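Local coordinates for cystathionine beta-lyase family protein, YNBB B.subtilis ortholog (Clostridium acetobutylicum, PDB 3HVY), which is a putative pyridoxal-phosphate-dependent cystathionine beta-lyase of the methionine gamma-lyase family, involved in aluminium resistance, at the interface of chains A and B and the interface of chains A and C. Sequence-based numbering; all coordinates share one arbitrary frame. Chains: chain A/B/C, Cystathionine beta-lyase family protein, YNBB B.subtilis ortholog.

Three patches tie chain A to two neighbours of a tetrameric assembly. Contact 1 joins A to B; its C-alpha centre lies about 24 Å from that of contact 2 and about 28 Å from that of contact 3. Contacts 2 and 3, whose C-alpha centres are about 15 Å apart, both belong to the two-fold A–C interface and reuse the same segments with the chains exchanged: Gly68 and Val99 appear in each, and the stretch 276-286 contributes to both. Chain A thus meets B and C through separate surfaces, consistent with a dimer of dimers, though the deposited tetramer alone does not prove the assembly in solution.

Contact 1: the interface of chains A and B. Residues chain A 58-60; chain B 358-359, 361.
B:Asp359 meets A:Ser59 because its CG lies beside its own backbone N (chi1 -67°) and the carboxylate is rotated (chi2 -33°) to turn OD1 toward the serine. The contact joins two loops of this methionine gamma-lyase family protein, one linking helix 18-55 to the 3-10 helix 60-62 in chain A, the other following helix 342-354 in chain B. A backbone hydrogen bond crosses here: B:Asp359 N donates to A:Ile58 O at 2.8 Å, with 162° at the hydrogen and the donor in the carbonyl plane. The phi of B:Asp359 is positive, in the left-handed region that aspartate tolerates better than most residues. Its OD1 comes against the CA-CB bond of A:Ser59, 3.2 Å from the serine CB. On another flank of the bond, B:Val358 reaches A:Ser59 CA with its CG1 branch at 3.9 Å. B:Phe361 presents a rim rather than a face to chain A: CE2 stands 4.0 Å from A:Ile58 O, and CZ points at A:Ser59 CB. One face of that ring has B:Asp359 C 4.2 Å above its plane, toward the rim.

Contact 2: the interface of chains A and C. Residues chain A 96-97, 99, 253, 284, 286; chain C 68, 97, 282, 284.
The loop that leads into helix 287-317 meets its own copy across the two-fold A–C interface, and A:Phe284 stacks on C:Phe284. The rings are almost parallel, 2° between planes, with centroids 4.0 Å apart, and each receives CD2 of the other over its centre. Both phenylalanines have positive phi, and in both CG lies beside the backbone N (chi1 -44°), a shared setting that turns the two-fold-related rings face to face. The far rim of C:Phe284 is held by chain A: the A:Thr253 side chain runs at about a right angle to that of C:Phe284 and its CG2 touches CE1 at 3.4 Å, A:Pro96 CB approaches the same carbon, and A:Pro96 O lies at the ring edge, in plane. A:His97 and C:His97 pass each other reciprocally, each ND1 beside the partner's main-chain carbonyl without a bond between them. A polar cluster borders this apolar core. A:Thr253 holds OG1 opposite its backbone N (chi1 -164°), which splits its branches: the methyl goes to the ring and the hydroxyl to C:Gly68 O, a long hydrogen bond of 3.3 Å arriving from above the carbonyl plane. C:Ser282 OG donates to C:Gly68 O from the opposite face at 2.9 Å, so the carbonyl oxygen is gripped from both sides. Water 1 adds to this grip: it lies 2.7 Å from C:Gly68 O, links to A:Val99 O and A:Thr253 OG1, and bonds with C:Ser282 N at 3.0 Å.

Contact 3: the interface of chains A and C. Residues chain A 68-69, 276, 280; chain C 99-100, 102.
The A:Tyr69 ring and the C:Asn100 amide stand nearly perpendicular, their planes 82° apart, and the ring's rim meets the asparagine: A:Tyr69 CE1 touches C:Asn100 CB at 3.5 Å. C:Val99 O lies at the edge of the same ring, in its plane, near CD1. A:Ile276 and C:Asn100 point at each other from opposite directions, and the isoleucine's extended chain (chi2 -175°) carries CD1 to 3.6 Å from C:Asn100 CG; the approach of that methyl to ND2 is too short to be read literally. Placing CG between the backbone N and the carbonyl carbon (chi1 55°) leaves C:Asn100 CB against the tyrosine and sends the amide toward A:Ile276 and A:Cys280, whose SG is 3.9 Å from ND2. C:Val99 packs on A:Cys280 with both branches, CG2 against CB at 3.9 Å and CG1 against the carbonyl O at 3.6 Å. Water 2 bridges the main chains, 2.6 Å from A:Gly68 O and 2.9 Å from C:Val99 O. In the fold, C:Val99 and C:Asn100 lie in the loop between strand 91-95 and helix 101-111, the start of which probably faces the cofactor phosphate; A:Gly68 and A:Tyr69 precede helix 74-87, and A:Ile276 and A:Cys280 flank the 3-10 helix 277-279.

Contact 1: the interface of chains A and B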
loop_
_atom_site.group_PDB
_atom_site.type_symbol
_atom_site.label_atom_id
_atom_site.label_comp_id
_atom_site.label_asym_id
_atom_site.label_seq_id
_atom_site.Cartn_x
_atom_site.Cartn_y
_atom_site.Cartn_z
ATOM N N ILE A 58 -3.052 -0.972 22.581
ATOM C CA ILE A 58 -2.825 -0.708 21.159
ATOM C C ILE A 58 -2.025 0.583 21.038
ATOM O O ILE A 58 -2.300 1.599 21.697
ATOM C CB ILE A 58 -4.122 -0.668 20.336
ATOM C CG1 ILE A 58 -4.839 -2.017 20.403
ATOM C CG2 ILE A 58 -3.854 -0.233 18.886
ATOM C CD1 ILE A 58 -3.947 -3.252 20.064
ATOM N N SER A 59 -1.022 0.524 20.178
ATOM C CA SER A 59 -0.122 1.636 19.957
ATOM C C SER A 59 0.143 1.776 18.454
ATOM O O SER A 59 -0.296 0.936 17.653
ATOM C CB SER A 59 1.206 1.371 20.654
ATOM O OG SER A 59 1.992 0.519 19.846
ATOM N N GLU A 60 0.899 2.800 18.081
ATOM C CA GLU A 60 1.241 3.009 16.660
ATOM C C GLU A 60 2.056 1.828 16.136
ATOM O O GLU A 60 1.976 1.467 14.942
ATOM C CB GLU A 60 1.983 4.349 16.467
ATOM C CG GLU A 60 1.851 4.963 15.034
ATOM N N VAL B 358 -5.667 4.579 20.833
ATOM C CA VAL B 358 -4.254 4.325 20.515
ATOM C C VAL B 358 -3.373 5.079 21.550
ATOM O O VAL B 358 -3.625 6.261 21.887
ATOM C CB VAL B 358 -3.959 4.749 19.045
ATOM C CG1 VAL B 358 -2.534 4.438 18.636
ATOM C CG2 VAL B 358 -4.943 4.047 18.093
ATOM N N ASP B 359 -2.380 4.391 22.069
ATOM C CA ASP B 359 -1.448 4.943 23.076
ATOM C C ASP B 359 -2.099 5.536 24.307
ATOM O O ASP B 359 -1.616 6.542 24.844
ATOM C CB ASP B 359 -0.583 6.026 22.487
ATOM C CG ASP B 359 0.367 5.518 21.455
ATOM O OD1 ASP B 359 0.822 4.369 21.581
ATOM O OD2 ASP B 359 0.680 6.321 20.553
ATOM N N PHE B 361 -2.024 4.596 27.227
ATOM C CA PHE B 361 -1.191 4.395 28.408
ATOM C C PHE B 361 -0.023 5.365 28.424
ATOM O O PHE B 361 0.766 5.333 29.339
ATOM C CB PHE B 361 -0.599 2.980 28.388
ATOM C CG PHE B 361 0.137 2.673 27.103
ATOM C CD1 PHE B 361 1.457 3.073 26.925
ATOM C CD2 PHE B 361 -0.524 2.063 26.040
ATOM C CE1 PHE B 361 2.115 2.829 25.728
ATOM C CE2 PHE B 361 0.127 1.790 24.868
ATOM C CZ PHE B 361 1.443 2.189 24.689
#

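Contact 2: the interface of chains A and C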
loop_
_atom_site.group_PDB
_atom_site.type_symbol
_atom_site.label_atom_id
_atom_site.label_comp_id
_atom_site.label_asym_id
_atom_site.label_seq_id
_atom_site.Cartn_x
_atom_site.Cartn_y
_atom_site.Cartn_z
ATOM N N PRO A 96 -6.984 -10.609 6.598
ATOM C CA PRO A 96 -7.380 -10.125 5.286
ATOM C C PRO A 96 -7.342 -11.253 4.224
ATOM O O PRO A 96 -7.833 -11.059 3.146
ATOM C CB PRO A 96 -6.336 -9.040 5.001
ATOM C CG PRO A 96 -5.156 -9.479 5.745
ATOM C CD PRO A 96 -5.652 -10.097 6.973
ATOM N N HIS A 97 -6.765 -12.402 4.553
ATOM C CA HIS A 97 -6.633 -13.526 3.645
ATOM C C HIS A 97 -7.992 -14.157 3.300
ATOM O O HIS A 97 -8.106 -14.866 2.285
ATOM C CB HIS A 97 -5.692 -14.592 4.263
ATOM C CG HIS A 97 -4.387 -14.008 4.702
ATOM N ND1 HIS A 97 -3.220 -14.208 4.010
ATOM C CD2 HIS A 97 -4.089 -13.145 5.710
ATOM C CE1 HIS A 97 -2.260 -13.487 4.569
ATOM N NE2 HIS A 97 -2.763 -12.847 5.607
ATOM N N VAL A 99 -11.339 -14.414 1.588
ATOM C CA VAL A 99 -11.763 -13.745 0.350
ATOM C C VAL A 99 -13.143 -13.177 0.476
ATOM O O VAL A 99 -13.505 -12.284 -0.283
ATOM C CB VAL A 99 -11.610 -14.647 -0.938
ATOM C CG1 VAL A 99 -10.169 -15.106 -1.076
ATOM C CG2 VAL A 99 -12.558 -15.841 -0.932
ATOM N N THR A 253 -11.065 -5.941 2.853
ATOM C CA THR A 253 -11.391 -7.327 2.662
ATOM C C THR A 253 -11.129 -8.118 3.977
ATOM O O THR A 253 -10.724 -7.570 5.015
ATOM C CB THR A 253 -10.524 -7.924 1.526
ATOM O OG1 THR A 253 -11.106 -9.175 1.075
ATOM C CG2 THR A 253 -9.086 -8.068 2.034
ATOM N N PHE A 284 -0.022 -7.338 4.567
ATOM C CA PHE A 284 -0.120 -6.358 3.478
ATOM C C PHE A 284 -0.307 -4.900 3.849
ATOM O O PHE A 284 -0.766 -4.148 3.027
ATOM C CB PHE A 284 -1.269 -6.733 2.541
ATOM C CG PHE A 284 -1.309 -8.184 2.220
ATOM C CD1 PHE A 284 -0.422 -8.727 1.285
ATOM C CD2 PHE A 284 -2.206 -9.016 2.845
ATOM C CE1 PHE A 284 -0.432 -10.106 0.995
ATOM C CE2 PHE A 284 -2.219 -10.376 2.563
ATOM C CZ PHE A 284 -1.322 -10.910 1.633
ATOM N N VAL A 286 -2.502 -3.721 5.991
ATOM C CA VAL A 286 -3.910 -3.361 6.195
ATOM C C VAL A 286 -4.244 -3.116 7.673
ATOM O O VAL A 286 -5.383 -2.825 7.969
ATOM C CB VAL A 286 -4.911 -4.465 5.708
ATOM C CG1 VAL A 286 -4.587 -4.927 4.300
ATOM C CG2 VAL A 286 -4.950 -5.652 6.692
ATOM N N GLY C 68 -12.416 -5.658 -1.630
ATOM C CA GLY C 68 -13.546 -6.513 -1.322
ATOM C C GLY C 68 -13.393 -7.870 -1.995
ATOM O O GLY C 68 -12.323 -8.514 -1.904
ATOM N N HIS C 97 -2.293 -14.556 -1.193
ATOM C CA HIS C 97 -3.001 -15.179 -0.030
ATOM C C HIS C 97 -2.312 -16.435 0.497
ATOM O O HIS C 97 -2.571 -16.819 1.635
ATOM C CB HIS C 97 -4.471 -15.524 -0.379
ATOM C CG HIS C 97 -5.190 -14.404 -1.054
ATOM N ND1 HIS C 97 -6.233 -13.715 -0.469
ATOM C CD2 HIS C 97 -4.990 -13.828 -2.262
ATOM C CE1 HIS C 97 -6.630 -12.754 -1.286
ATOM N NE2 HIS C 97 -5.894 -12.800 -2.378
ATOM N N SER C 282 -9.376 -10.271 -3.699
ATOM C CA SER C 282 -8.700 -9.034 -4.067
ATOM C C SER C 282 -7.236 -9.174 -3.668
ATOM O O SER C 282 -6.877 -10.066 -2.907
ATOM C CB SER C 282 -9.385 -7.825 -3.423
ATOM O OG SER C 282 -9.442 -8.052 -2.039
ATOM N N PHE C 284 -4.696 -6.649 -2.778
ATOM C CA PHE C 284 -3.949 -5.706 -1.909
ATOM C C PHE C 284 -2.989 -4.751 -2.591
ATOM O O PHE C 284 -2.145 -4.204 -1.931
ATOM C CB PHE C 284 -3.167 -6.489 -0.832
ATOM C CG PHE C 284 -3.974 -7.577 -0.219
ATOM C CD1 PHE C 284 -4.939 -7.285 0.737
ATOM C CD2 PHE C 284 -3.882 -8.862 -0.696
ATOM C CE1 PHE C 284 -5.736 -8.299 1.264
ATOM C CE2 PHE C 284 -4.657 -9.877 -0.152
ATOM C CZ PHE C 284 -5.597 -9.578 0.811
HETATM O O HOH W 1 -11.235 -10.941 -1.431
#

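Contact 3: the interface of chains A and C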
loop_
_atom_site.group_PDB
_atom_site.type_symbol
_atom_site.label_atom_id
_atom_site.label_comp_id
_atom_site.label_asym_id
_atom_site.label_seq_id
_atom_site.Cartn_x
_atom_site.Cartn_y
_atom_site.Cartn_z
ATOM N N GLY A 68 6.663 -11.392 3.849
ATOM C CA GLY A 68 7.034 -12.800 3.839
ATOM C C GLY A 68 6.128 -13.583 4.756
ATOM O O GLY A 68 4.928 -13.404 4.737
ATOM N N TYR A 69 6.747 -14.399 5.596
ATOM C CA TYR A 69 6.053 -15.317 6.510
ATOM C C TYR A 69 5.172 -14.609 7.493
ATOM O O TYR A 69 4.206 -15.206 7.971
ATOM C CB TYR A 69 7.054 -16.149 7.325
ATOM C CG TYR A 69 7.843 -17.114 6.504
ATOM C CD1 TYR A 69 7.276 -17.715 5.390
ATOM C CD2 TYR A 69 9.147 -17.462 6.859
ATOM C CE1 TYR A 69 7.984 -18.620 4.626
ATOM C CE2 TYR A 69 9.872 -18.375 6.103
ATOM C CZ TYR A 69 9.275 -18.954 4.980
ATOM O OH TYR A 69 9.934 -19.866 4.181
ATOM N N ILE A 276 0.888 -25.177 10.311
ATOM C CA ILE A 276 1.160 -23.740 10.199
ATOM C C ILE A 276 0.076 -22.930 10.876
ATOM O O ILE A 276 0.352 -22.137 11.784
ATOM C CB ILE A 276 1.312 -23.309 8.768
ATOM C CG1 ILE A 276 2.597 -23.923 8.196
ATOM C CG2 ILE A 276 1.340 -21.810 8.689
ATOM C CD1 ILE A 276 2.894 -23.461 6.832
ATOM N N CYS A 280 1.776 -18.128 10.428
ATOM C CA CYS A 280 2.315 -17.452 9.273
ATOM C C CYS A 280 1.192 -16.700 8.616
ATOM O O CYS A 280 0.004 -17.111 8.691
ATOM C CB CYS A 280 2.881 -18.428 8.266
ATOM S SG CYS A 280 4.420 -19.225 8.802
ATOM N N VAL C 99 0.417 -18.251 2.445
ATOM C CA VAL C 99 1.248 -17.699 3.525
ATOM C C VAL C 99 2.688 -18.101 3.403
ATOM O O VAL C 99 3.546 -17.453 3.989
ATOM C CB VAL C 99 0.699 -18.076 4.959
ATOM C CG1 VAL C 99 -0.695 -17.433 5.133
ATOM C CG2 VAL C 99 0.676 -19.559 5.196
ATOM N N ASN C 100 2.930 -19.170 2.652
ATOM C CA ASN C 100 4.270 -19.674 2.294
ATOM C C ASN C 100 4.147 -20.747 1.202
ATOM O O ASN C 100 3.056 -21.053 0.744
ATOM C CB ASN C 100 5.024 -20.229 3.530
ATOM C CG ASN C 100 4.234 -21.310 4.274
ATOM O OD1 ASN C 100 3.496 -22.091 3.680
ATOM N ND2 ASN C 100 4.382 -21.348 5.589
ATOM N N THR C 102 4.673 -23.983 1.580
ATOM C CA THR C 102 4.040 -25.178 2.135
ATOM C C THR C 102 2.522 -25.061 1.993
ATOM O O THR C 102 1.841 -26.035 1.680
ATOM C CB THR C 102 4.409 -25.369 3.601
ATOM O OG1 THR C 102 5.833 -25.391 3.727
ATOM C CG2 THR C 102 3.805 -26.653 4.169
HETATM O O HOH W 2 2.664 -14.743 4.742
#